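Local coordinates for protein ecdysteroid-phosphate phosphatase (Bombyx mori, PDB 3C7T) that removes phosphate from ecdysteroid 22-phosphates to release the active moulting hormones, and also has protein tyrosine phosphatase activity, at residues 99-103 / 104-108; 136-140 / 141-145. All coordinates share one frame; numbering follows the deposited sequence.

Contact 1: residues 99-103 / 104-108; sequences GFLDG and LRADP
Leu104 packs alongside Phe100, four residues earlier in the chain, and its side chain can be followed outward from the backbone. CB sits 3.3 Å from Phe100 O and also borders Leu101 O, so the root of the side chain rests on the carbonyls of the last turn. CG is turned anti to the backbone N (chi1 -169°), as it also is in Phe100, and the two side chains therefore run side by side in the same direction. At the tip, CD2 comes obliquely to the ring, 3.9 Å from Phe100 CE2, while it also approaches Leu101 CD2.

Immediately after Leu104 the chain turns away through a Schellman motif. Arg105 takes a positive phi (52°), which swings Ala106 N back onto Leu101 O at 3.2 Å, nearly straight and in the carbonyl plane. The accompanying bond from Arg105 N to Asp102 O is weak. The reversal is sealed by an apolar contact: Ala106 CB lies 3.6 Å from Leu101 CD2. Asp102 O also accepts a hydrogen bond of 2.8 Å from a water molecule, and that water lies in the guanidinium plane of Arg105, joined to NE by a weak bond.

The cap ends helix 91-104 and starts the loop to strand 112-114, the outermost strand on one side of the central sheet within this chain. Phe100 and Leu104 both press on Met75 of helix 62-77 and on Ile82, whereas Leu101 meets Val110 and Arg76 donates to Gly103 O.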
# COMPACT_ATOMS: atom_id res chain seq x y z
N GLY A 99 -1.78 12.28 -5.43
CA GLY A 99 -0.94 11.47 -4.53
C GLY A 99 0.53 11.79 -4.73
O GLY A 99 1.28 11.98 -3.77
N PHE A 100 0.94 11.93 -5.99
CA PHE A 100 2.33 12.25 -6.29
C PHE A 100 2.72 13.59 -5.62
O PHE A 100 3.75 13.71 -4.92
CB PHE A 100 2.52 12.31 -7.82
CG PHE A 100 3.86 12.82 -8.24
CD1 PHE A 100 4.98 11.99 -8.21
CD2 PHE A 100 4.01 14.14 -8.70
CE1 PHE A 100 6.22 12.45 -8.58
CE2 PHE A 100 5.26 14.60 -9.09
CZ PHE A 100 6.37 13.75 -9.03
N LEU A 101 1.88 14.60 -5.84
CA LEU A 101 2.12 15.93 -5.25
C LEU A 101 2.09 15.92 -3.73
O LEU A 101 2.83 16.68 -3.08
CB LEU A 101 1.11 16.96 -5.82
CG LEU A 101 1.28 17.31 -7.29
CD1 LEU A 101 0.11 18.18 -7.79
CD2 LEU A 101 2.60 18.01 -7.57
N ASP A 102 1.26 15.06 -3.15
CA ASP A 102 1.21 14.92 -1.69
C ASP A 102 2.54 14.35 -1.17
O ASP A 102 3.08 14.82 -0.16
CB ASP A 102 0.06 14.00 -1.26
CG ASP A 102 -1.33 14.63 -1.45
OD1 ASP A 102 -1.45 15.86 -1.62
OD2 ASP A 102 -2.32 13.86 -1.42
N GLY A 103 3.07 13.33 -1.84
CA GLY A 103 4.33 12.70 -1.44
C GLY A 103 5.49 13.67 -1.59
O GLY A 103 6.39 13.76 -0.72
N LEU A 104 5.45 14.42 -2.69
CA LEU A 104 6.42 15.47 -3.01
C LEU A 104 6.41 16.66 -2.04
O LEU A 104 7.40 17.38 -1.92
CB LEU A 104 6.19 15.95 -4.45
CG LEU A 104 7.21 16.85 -5.16
CD1 LEU A 104 8.61 16.21 -5.17
CD2 LEU A 104 6.75 17.18 -6.57
N ARG A 105 5.30 16.84 -1.32
CA ARG A 105 5.05 18.05 -0.55
C ARG A 105 5.24 19.29 -1.43
O ARG A 105 5.82 20.29 -1.01
CB ARG A 105 5.93 18.10 0.70
CG ARG A 105 5.55 17.04 1.70
CD ARG A 105 6.46 17.02 2.93
NE ARG A 105 6.12 15.88 3.79
CZ ARG A 105 6.62 15.65 5.00
NH1 ARG A 105 7.53 16.46 5.55
NH2 ARG A 105 6.24 14.58 5.68
N ALA A 106 4.71 19.22 -2.65
CA ALA A 106 4.76 20.33 -3.58
C ALA A 106 4.01 21.52 -2.98
O ALA A 106 3.10 21.34 -2.15
CB ALA A 106 4.14 19.92 -4.91
N ASP A 107 4.41 22.72 -3.40
CA ASP A 107 3.72 23.95 -3.02
C ASP A 107 2.30 23.89 -3.59
O ASP A 107 2.11 23.36 -4.67
CB ASP A 107 4.48 25.15 -3.59
CG ASP A 107 4.00 26.48 -3.04
OD1 ASP A 107 4.30 26.78 -1.86
OD2 ASP A 107 3.34 27.23 -3.78
N PRO A 108 1.29 24.38 -2.84
CA PRO A 108 -0.08 24.48 -3.34
C PRO A 108 -0.21 25.20 -4.68
O PRO A 108 -1.21 25.04 -5.37
CB PRO A 108 -0.80 25.29 -2.25
CG PRO A 108 0.30 25.85 -1.36
CD PRO A 108 1.38 24.82 -1.43
O HOH W 1 3.95 13.80 2.25

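Contact 2: residues 136-140 / 141-145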
# COMPACT_ATOMS: atom_id res chain seq x y z
N ILE A 136 -13.97 21.60 -12.06
CA ILE A 136 -14.70 22.00 -10.85
C ILE A 136 -15.09 20.83 -9.92
O ILE A 136 -14.92 20.93 -8.70
CB ILE A 136 -15.92 22.93 -11.13
CG1 ILE A 136 -16.69 23.20 -9.84
CG2 ILE A 136 -16.80 22.36 -12.22
CD1 ILE A 136 -17.54 24.48 -9.84
N GLU A 137 -15.58 19.72 -10.48
CA GLU A 137 -15.90 18.53 -9.66
C GLU A 137 -14.65 17.93 -8.99
O GLU A 137 -14.72 17.44 -7.85
CB GLU A 137 -16.57 17.43 -10.49
CG GLU A 137 -18.02 17.72 -10.83
CD GLU A 137 -18.56 16.83 -11.93
OE1 GLU A 137 -17.75 16.26 -12.69
OE2 GLU A 137 -19.80 16.71 -12.04
N LEU A 138 -13.53 17.98 -9.71
CA LEU A 138 -12.24 17.49 -9.21
C LEU A 138 -11.73 18.36 -8.05
O LEU A 138 -11.31 17.84 -7.02
CB LEU A 138 -11.20 17.43 -10.35
CG LEU A 138 -11.49 16.38 -11.44
CD1 LEU A 138 -10.57 16.52 -12.65
CD2 LEU A 138 -11.42 14.98 -10.89
N CYS A 139 -11.80 19.68 -8.21
CA CYS A 139 -11.44 20.59 -7.13
C CYS A 139 -12.32 20.40 -5.88
O CYS A 139 -11.80 20.38 -4.75
CB CYS A 139 -11.47 22.04 -7.62
SG CYS A 139 -10.08 22.41 -8.73
N LYS A 140 -13.63 20.21 -6.08
CA LYS A 140 -14.53 19.92 -4.97
C LYS A 140 -14.19 18.60 -4.28
O LYS A 140 -14.37 18.46 -3.06
CB LYS A 140 -16.01 19.95 -5.39
CG LYS A 140 -16.97 19.62 -4.22
CD LYS A 140 -18.34 20.29 -4.32
CE LYS A 140 -18.98 20.40 -2.92
NZ LYS A 140 -18.26 21.32 -1.99
N ALA A 141 -13.67 17.64 -5.06
CA ALA A 141 -13.19 16.36 -4.53
C ALA A 141 -11.89 16.51 -3.73
O ALA A 141 -11.44 15.55 -3.09
CB ALA A 141 -13.00 15.37 -5.66
N GLY A 142 -11.29 17.70 -3.78
CA GLY A 142 -10.05 17.97 -3.05
C GLY A 142 -8.77 17.76 -3.84
O GLY A 142 -7.69 17.62 -3.26
N LEU A 143 -8.89 17.70 -5.16
CA LEU A 143 -7.73 17.55 -6.05
C LEU A 143 -7.25 18.93 -6.48
O LEU A 143 -8.05 19.78 -6.89
CB LEU A 143 -8.09 16.68 -7.27
CG LEU A 143 -8.64 15.30 -6.91
CD1 LEU A 143 -9.06 14.54 -8.16
CD2 LEU A 143 -7.62 14.47 -6.10
N ASN A 144 -5.95 19.17 -6.39
CA ASN A 144 -5.38 20.49 -6.70
C ASN A 144 -5.27 20.79 -8.20
O ASN A 144 -4.19 20.98 -8.73
CB ASN A 144 -4.04 20.67 -6.00
CG ASN A 144 -3.64 22.12 -5.85
OD1 ASN A 144 -4.50 23.00 -5.79
ND2 ASN A 144 -2.34 22.38 -5.78
N VAL A 145 -6.41 20.85 -8.87
CA VAL A 145 -6.47 20.98 -10.31
C VAL A 145 -6.39 22.47 -10.73
O VAL A 145 -6.97 23.33 -10.06
CB VAL A 145 -7.76 20.31 -10.87
CG1 VAL A 145 -8.04 20.74 -12.30
CG2 VAL A 145 -7.67 18.78 -10.77
O HOH W 2 -8.85 21.59 -4.50
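Cys139 and Leu143 meet through a CA-H...O contact: Cys139 CA approaches Leu143 O at 3.5 Å with an angle of 163° at the hydrogen, as the chain folds back past the helix it has just left. A water reinforces the closure by donating to both Cys139 O and Leu143 O.

The turn behind it is a Schellman motif. Gly142 has a positive phi of 93°, and at its backbone angles a CB would be jammed against the preceding carbonyl oxygen, which explains a residue without a side chain. Leu143 N returns to Leu138 O at 3.1 Å, its donor tilted from the carbonyl plane. Gly142 N reaches Cys139 O at 2.9 Å but lies well above that carbonyl plane, not on a lone pair. Ala141 N keeps the last ordinary helical bond, to Glu137 O.

Three apolar contacts accompany the turn. Leu138 CD2 touches Leu143 CD1 at 3.6 Å, the two side chains crossing at a slant, while the CB of Leu138 packs against Val145 CG2 at 3.8 Å. The sulfur of Cys139 is anti to its own carbonyl carbon (chi1 -72°); from there SG lies 3.8 Å from Val145 CB and also comes near Val145 O. Leu138, Leu143 and Val145 all continue onto helix 91-104, touching Leu91 or Val94.

Chemically, the end of helix 135-140 is finished by backbone donors and a water, with no charged side chain bonding across the turn. The carbonyls of Glu137, Leu138 and Cys139 each receive an N-H from 141-143, so the polar closure is made by the backbone, while the packing on helix 91-104 is a separate, apolar matter.

Contacts 1 and 2 are successive helix ends in the histidine phosphatase domain, both closed by Schellman motifs, with centres about 15 Å apart. They meet directly where Asn144 ND2 lies 2.9 Å from Pro108 O, a probable hydrogen bond that ties the two post-helix loops together. Gln98, one turn before Asp102, bridges them as well: its NE2 bonds to Asp102 OD1 and its OE1 accepts from Asn144 N. Neither contact supplies a residue to the tungstate pocket. The side chains of Phe100 and Leu143 remain about 10 and 12 Å from that of His12, which forms the phosphohistidine intermediate, while helix 91-104 itself carries Arg92, which lines the tungstate pocket.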